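Local coordinates for protein DsvD (Desulfovibrio vulgaris, PDB 1UCR), which is of uncertain function, may play an essential role in dissimilatory sulfite reduction, and carries a winged-helix motif that could bind DNA, at residues Ser20-Tyr23 against Phe24-Thr28; Ile42-Ala45 against Leu46-Glu50. All coordinates share one frame; numbering follows the deposited sequence.

Contact 1 of 2, residues Ser20-Tyr23 against Phe24-Thr28; sequences SKFY and FNDFT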
ATOM      1  N   SER B  20       6.513 -10.243  -1.662  1.00 12.62           N
ATOM      2  CA  SER B  20       6.405  -8.794  -1.760  1.00 13.84           C
ATOM      3  C   SER B  20       5.966  -8.346  -3.143  1.00 13.13           C
ATOM      4  O   SER B  20       5.474  -7.210  -3.228  1.00 13.30           O
ATOM      5  CB  SER B  20       7.759  -8.121  -1.412  1.00 17.00           C
ATOM      6  OG  SER B  20       8.773  -8.513  -2.368  0.50 18.47           O
ATOM      7  N   LYS B  21       6.201  -9.187  -4.154  1.00 12.50           N
ATOM      8  CA  LYS B  21       5.833  -8.795  -5.552  1.00 12.66           C
ATOM      9  C   LYS B  21       5.570 -10.043  -6.363  1.00 11.32           C
ATOM     10  O   LYS B  21       6.068 -11.128  -6.089  1.00 12.10           O
ATOM     11  CB  LYS B  21       6.884  -7.892  -6.184  1.00 12.61           C
ATOM     12  CG  LYS B  21       8.265  -8.522  -6.218  1.00 13.61           C
ATOM     13  CD  LYS B  21       9.345  -7.532  -6.774  1.00 16.38           C
ATOM     14  CE  LYS B  21      10.683  -8.227  -6.838  1.00 21.55           C
ATOM     15  NZ  LYS B  21      11.789  -7.341  -7.287  1.00 32.84           N
ATOM     16  N   PHE B  22       4.753  -9.883  -7.409  1.00  9.40           N
ATOM     17  CA  PHE B  22       4.313 -10.940  -8.290  1.00  8.81           C
ATOM     18  C   PHE B  22       4.449 -10.463  -9.741  1.00  8.08           C
ATOM     19  O   PHE B  22       4.350  -9.280 -10.024  1.00  8.76           O
ATOM     20  CB  PHE B  22       2.868 -11.323  -7.987  1.00  8.41           C
ATOM     21  CG  PHE B  22       2.714 -12.097  -6.709  1.00  8.33           C
ATOM     22  CD1 PHE B  22       2.553 -11.423  -5.495  1.00  9.17           C
ATOM     23  CD2 PHE B  22       2.698 -13.500  -6.709  1.00  9.45           C
ATOM     24  CE1 PHE B  22       2.384 -12.119  -4.302  1.00  9.56           C
ATOM     25  CE2 PHE B  22       2.529 -14.191  -5.506  1.00 10.00           C
ATOM     26  CZ  PHE B  22       2.330 -13.496  -4.341  1.00 10.35           C
ATOM     27  N   TYR B  23       4.672 -11.398 -10.658  1.00  7.86           N
ATOM     28  CA  TYR B  23       4.732 -11.078 -12.079  1.00  8.04           C
ATOM     29  C   TYR B  23       3.411 -10.593 -12.625  1.00  7.75           C
ATOM     30  O   TYR B  23       2.361 -11.000 -12.156  1.00  7.60           O
ATOM     31  CB  TYR B  23       5.116 -12.352 -12.886  1.00  8.83           C
ATOM     32  CG  TYR B  23       6.531 -12.781 -12.561  1.00  8.85           C
ATOM     33  CD1 TYR B  23       6.767 -13.978 -11.876  1.00  9.71           C
ATOM     34  CD2 TYR B  23       7.632 -12.035 -12.943  1.00  9.48           C
ATOM     35  CE1 TYR B  23       8.080 -14.379 -11.603  1.00 12.05           C
ATOM     36  CE2 TYR B  23       8.910 -12.380 -12.666  1.00 12.94           C
ATOM     37  CZ  TYR B  23       9.122 -13.587 -11.984  1.00 14.14           C
ATOM     38  OH  TYR B  23      10.437 -13.913 -11.684  1.00 18.76           O
ATOM     39  N   PHE B  24       3.482  -9.804 -13.696  1.00  7.78           N
ATOM     40  CA  PHE B  24       2.258  -9.497 -14.439  1.00  7.43           C
ATOM     41  C   PHE B  24       1.433 -10.733 -14.694  1.00  7.53           C
ATOM     42  O   PHE B  24       0.229 -10.774 -14.459  1.00  8.29           O
ATOM     43  CB  PHE B  24       2.684  -8.835 -15.765  1.00  7.71           C
ATOM     44  CG  PHE B  24       1.458  -8.590 -16.642  1.00  7.75           C
ATOM     45  CD1 PHE B  24       0.446  -7.698 -16.255  1.00  8.34           C
ATOM     46  CD2 PHE B  24       1.266  -9.273 -17.819  1.00  8.84           C
ATOM     47  CE1 PHE B  24      -0.687  -7.512 -17.027  1.00  8.91           C
ATOM     48  CE2 PHE B  24       0.151  -9.071 -18.650  1.00  8.99           C
ATOM     49  CZ  PHE B  24      -0.842  -8.180 -18.245  1.00  9.43           C
ATOM     50  N   ASN B  25       2.055 -11.834 -15.135  1.00  7.94           N
ATOM     51  CA  ASN B  25       1.334 -13.028 -15.492  1.00  7.81           C
ATOM     52  C   ASN B  25       0.814 -13.788 -14.282  1.00  7.61           C
ATOM     53  O   ASN B  25      -0.088 -14.595 -14.425  1.00  8.80           O
ATOM     54  CB  ASN B  25       2.189 -13.962 -16.353  1.00  8.23           C
ATOM     55  CG  ASN B  25       2.378 -13.511 -17.765  1.00  9.52           C
ATOM     56  OD1 ASN B  25       1.793 -12.542 -18.221  1.00 13.46           O
ATOM     57  ND2 ASN B  25       3.220 -14.240 -18.469  1.00 11.78           N
ATOM     58  N   ASP B  26       1.329 -13.503 -13.060  1.00  7.79           N
ATOM     59  CA  ASP B  26       0.648 -14.041 -11.886  1.00  8.08           C
ATOM     60  C   ASP B  26      -0.776 -13.473 -11.767  1.00  7.88           C
ATOM     61  O   ASP B  26      -1.683 -14.174 -11.364  1.00  8.27           O
ATOM     62  CB  ASP B  26       1.422 -13.721 -10.604  1.00  8.30           C
ATOM     63  CG  ASP B  26       2.657 -14.603 -10.380  1.00  7.97           C
ATOM     64  OD1 ASP B  26       2.518 -15.837 -10.508  1.00  9.35           O
ATOM     65  OD2 ASP B  26       3.696 -14.028 -10.038  1.00  8.72           O
ATOM     66  N   PHE B  27      -0.938 -12.190 -12.144  1.00  7.90           N
ATOM     67  CA  PHE B  27      -2.276 -11.570 -12.040  1.00  7.91           C
ATOM     68  C   PHE B  27      -3.181 -12.064 -13.143  1.00  8.42           C
ATOM     69  O   PHE B  27      -4.368 -12.339 -12.919  1.00  8.81           O
ATOM     70  CB  PHE B  27      -2.146 -10.043 -12.065  1.00  8.68           C
ATOM     71  CG  PHE B  27      -1.369  -9.544 -10.874  1.00  8.81           C
ATOM     72  CD1 PHE B  27      -0.034  -9.220 -11.018  1.00  8.94           C
ATOM     73  CD2 PHE B  27      -1.967  -9.436  -9.603  1.00  9.41           C
ATOM     74  CE1 PHE B  27       0.725  -8.829  -9.936  1.00  9.20           C
ATOM     75  CE2 PHE B  27      -1.219  -8.986  -8.531  1.00 10.04           C
ATOM     76  CZ  PHE B  27       0.126  -8.684  -8.707  1.00  9.82           C
ATOM     77  N   THR B  28      -2.644 -12.205 -14.374  1.00  8.96           N
ATOM     78  CA  THR B  28      -3.499 -12.793 -15.415  1.00  9.18           C
ATOM     79  C   THR B  28      -3.852 -14.235 -15.080  1.00  8.53           C
ATOM     80  O   THR B  28      -4.964 -14.698 -15.403  1.00  9.89           O
ATOM     81  CB  THR B  28      -2.877 -12.635 -16.819  1.00  9.52           C
ATOM     82  OG1 THR B  28      -1.613 -13.288 -16.864  1.00  9.88           O
ATOM     83  CG2 THR B  28      -2.704 -11.172 -17.196  1.00 13.31           C
TER
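Asp26 reaches back from the first turn of helix 24-30 to the backbone of Tyr23, the N-cap residue, and the polar part of the contact lies there. The amide Tyr23 N gives its hydrogen to Asp26 OD2 at 2.9 Å, a bent bond (139°) that reaches the carboxylate on its anti side. Because CG of Asp26 stands beside its own backbone N (chi1 -77°), the carboxylate is carried back over the preceding strand. This is one half of a capping box; the reciprocal side-chain bond of a full box is not made, tyrosine placing no acceptor there. Separately, Asp26 N makes a weak backbone bond to Tyr23 O, also 2.9 Å long.

The van der Waals part centres on Phe22. Its ring presents CD2 to Asp26 OD2 at 3.5 Å, edge first, and the ring and carboxylate planes are nearly perpendicular (84°). Phe27 comes from the other element: CE1 packs on Phe22 CB at 3.8 Å, while CD1 lies 3.2 Å from Tyr23 O.

Phe22 and Phe27 both pack against Leu12 of helix 3-12, where Phe22 also meets the ring of Phe11 edge-to-face, and Phe24 reaches helix 36-48 at Val39. Backbone bonds from Phe22 to Tyr63 and from Phe24 to Thr61 tie this strand-to-helix junction to strand 60-65, the central strand of the antiparallel sheet, with 22-23 as an outer strand.

Contact 2 of 2, residues Ile42-Ala45 against Leu46-Glu50; sequences ILTA and LVNDE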
ATOM      1  N   ILE B  42      -5.665  -2.198 -15.186  1.00 10.78           N
ATOM      2  CA  ILE B  42      -6.010  -1.997 -13.777  1.00 11.85           C
ATOM      3  C   ILE B  42      -4.812  -1.990 -12.872  1.00 10.33           C
ATOM      4  O   ILE B  42      -4.788  -1.199 -11.909  1.00 11.12           O
ATOM      5  CB  ILE B  42      -7.092  -2.927 -13.273  1.00 14.65           C
ATOM      6  CG1 ILE B  42      -6.619  -4.325 -13.127  1.00 17.99           C
ATOM      7  CG2 ILE B  42      -8.394  -2.833 -14.073  1.00 22.32           C
ATOM      8  CD1 ILE B  42      -7.643  -5.216 -12.431  1.00 19.41           C
ATOM      9  N   LEU B  43      -3.798  -2.811 -13.167  1.00  9.21           N
ATOM     10  CA  LEU B  43      -2.579  -2.762 -12.367  1.00  8.90           C
ATOM     11  C   LEU B  43      -1.903  -1.397 -12.499  1.00  8.90           C
ATOM     12  O   LEU B  43      -1.392  -0.840 -11.503  1.00  9.65           O
ATOM     13  CB  LEU B  43      -1.614  -3.884 -12.830  1.00  8.79           C
ATOM     14  CG  LEU B  43      -2.075  -5.291 -12.463  1.00  8.33           C
ATOM     15  CD1 LEU B  43      -1.159  -6.297 -13.147  1.00  9.56           C
ATOM     16  CD2 LEU B  43      -2.049  -5.533 -10.953  1.00 11.27           C
ATOM     17  N   THR B  44      -1.878  -0.848 -13.717  1.00  9.61           N
ATOM     18  CA  THR B  44      -1.223   0.432 -13.924  1.00  9.89           C
ATOM     19  C   THR B  44      -1.954   1.519 -13.181  1.00 10.64           C
ATOM     20  O   THR B  44      -1.294   2.395 -12.595  1.00 11.70           O
ATOM     21  CB  THR B  44      -1.209   0.740 -15.451  1.00 10.88           C
ATOM     22  OG1 THR B  44      -0.506  -0.305 -16.127  1.00 10.19           O
ATOM     23  CG2 THR B  44      -0.482   2.026 -15.688  1.00 13.60           C
ATOM     24  N   ALA B  45      -3.294   1.500 -13.177  1.00 11.28           N
ATOM     25  CA  ALA B  45      -4.035   2.504 -12.423  1.00 12.31           C
ATOM     26  C   ALA B  45      -3.751   2.398 -10.944  1.00 11.53           C
ATOM     27  O   ALA B  45      -3.593   3.412 -10.273  1.00 13.49           O
ATOM     28  CB  ALA B  45      -5.523   2.278 -12.671  1.00 14.03           C
ATOM     29  N   LEU B  46      -3.636   1.177 -10.409  1.00 10.75           N
ATOM     30  CA  LEU B  46      -3.273   1.011  -8.999  1.00 10.43           C
ATOM     31  C   LEU B  46      -1.850   1.504  -8.728  1.00  9.89           C
ATOM     32  O   LEU B  46      -1.629   2.030  -7.614  1.00 11.61           O
ATOM     33  CB  LEU B  46      -3.460  -0.435  -8.573  1.00 10.85           C
ATOM     34  CG  LEU B  46      -4.904  -0.910  -8.473  1.00 10.85           C
ATOM     35  CD1 LEU B  46      -4.933  -2.403  -8.388  1.00 12.70           C
ATOM     36  CD2 LEU B  46      -5.593  -0.300  -7.247  1.00 13.57           C
ATOM     37  N   VAL B  47      -0.909   1.336  -9.660  1.00  9.99           N
ATOM     38  CA  VAL B  47       0.432   1.957  -9.461  1.00 10.75           C
ATOM     39  C   VAL B  47       0.299   3.451  -9.489  1.00 10.37           C
ATOM     40  O   VAL B  47       0.914   4.134  -8.628  1.00 12.43           O
ATOM     41  CB  VAL B  47       1.388   1.426 -10.558  1.00 10.09           C
ATOM     42  CG1 VAL B  47       2.675   2.225 -10.503  1.00 12.73           C
ATOM     43  CG2 VAL B  47       1.648  -0.057 -10.384  1.00 11.16           C
ATOM     44  N   ASN B  48      -0.443   4.039 -10.418  1.00 12.43           N
ATOM     45  CA  ASN B  48      -0.553   5.499 -10.453  1.00 13.65           C
ATOM     46  C   ASN B  48      -1.140   6.038  -9.153  1.00 13.71           C
ATOM     47  O   ASN B  48      -0.721   7.094  -8.675  1.00 16.30           O
ATOM     48  CB  ASN B  48      -1.498   5.892 -11.598  1.00 16.41           C
ATOM     49  CG  ASN B  48      -0.965   5.576 -12.951  1.00 18.52           C
ATOM     50  OD1 ASN B  48       0.221   5.397 -13.142  1.00 24.96           O
ATOM     51  ND2 ASN B  48      -1.926   5.532 -13.915  1.00 23.64           N
ATOM     52  N   ASP B  49      -2.089   5.300  -8.574  1.00 12.81           N
ATOM     53  CA  ASP B  49      -2.691   5.704  -7.306  1.00 14.59           C
ATOM     54  C   ASP B  49      -1.855   5.379  -6.083  1.00 11.77           C
ATOM     55  O   ASP B  49      -2.248   5.743  -4.964  1.00 12.58           O
ATOM     56  CB  ASP B  49      -4.056   5.043  -7.206  1.00 17.21           C
ATOM     57  CG  ASP B  49      -4.986   5.714  -8.204  1.00 18.31           C
ATOM     58  OD1 ASP B  49      -6.016   5.194  -8.558  1.00 23.93           O
ATOM     59  OD2 ASP B  49      -4.770   6.889  -8.644  1.00 28.76           O
ATOM     60  N   GLU B  50      -0.735   4.704  -6.271  1.00 11.89           N
ATOM     61  CA  GLU B  50       0.241   4.358  -5.258  1.00 11.72           C
ATOM     62  C   GLU B  50      -0.313   3.319  -4.293  1.00 11.04           C
ATOM     63  O   GLU B  50       0.228   3.150  -3.191  1.00 12.19           O
ATOM     64  CB  GLU B  50       0.794   5.571  -4.506  1.00 12.57           C
ATOM     65  CG  GLU B  50       1.485   6.518  -5.491  1.00 14.46           C
ATOM     66  CD  GLU B  50       2.126   7.669  -4.838  1.00 15.64           C
ATOM     67  OE1 GLU B  50       1.866   8.833  -5.228  1.00 16.53           O
ATOM     68  OE2 GLU B  50       2.932   7.448  -3.907  1.00 18.59           O
TER
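Leu46 lies one helical turn beyond Ile42, and its side chain climbs back over the carbonyl of that residue. CB is 3.6 Å from Leu43 O and slightly farther from Ile42 O. With CG beside the backbone N (chi1 -70°), the chain turns back along the helix, and CG settles 3.5 Å from Ile42 O. At the tip, Leu46 CD1 stays alongside the same oxygen, 3.7 Å from Ile42 O, so the leucine lines the carbonyl from its root to one methyl. Beyond the helix the side chain meets Lys5 of helix 3-12 and Leu52 of strand 52-57.

The main chain supplies the regular part of the contact. Four i to i+4 bonds run from Leu46, Val47, Asn48 and Asp49 to the carbonyls of residues 42 to 45, the Leu46 N to Ile42 O bond measuring 3.0 Å. Val47 shields its acceptor in much the same manner, CG2 lying 3.3 Å from Leu43 O. Thr44 and Asn48 run side by side in the same direction, but the closest side-chain atoms, Thr44 CG2 and Asn48 ND2, are 4.2 Å apart, a loose contact; the hydroxyl of Thr44 bonds instead to the carbonyl of Lys40.

At Glu50 the backbone takes a positive phi (69°) and a Schellman motif closes the helix, with Glu50 N bonded to Val47 O. The chemistry is that of the last regular turns of a helix: backbone N-H...O=C hydrogen bonds supply the directional hold, and aliphatic branches of Leu46 and Val47 cover carbonyl oxygens already engaged by backbone donors.

The two contacts show opposite ends of helices in one winged-helix fold: contact 1 starts helix 24-30, and contact 2 finishes helix 36-48, the next helix in the chain. At the start, a carboxylate and aromatic rings do much of the work; at the end, main-chain bonds and aliphatic branches prevail. Both are partly buried: in contact 1 Phe22, Phe24 and Phe27 are buried while Tyr23 and Asn25 are exposed; in contact 2 Ile42, Leu43 and Leu46 are buried while Asn48 and Asp49 are exposed. Contact 1 lies nearer the chain centre. The contacts meet directly: Leu43 CD1 packs against Phe24 CD1 and Phe27 CD1, at 3.8 Å from each. Both also touch helix 3-12.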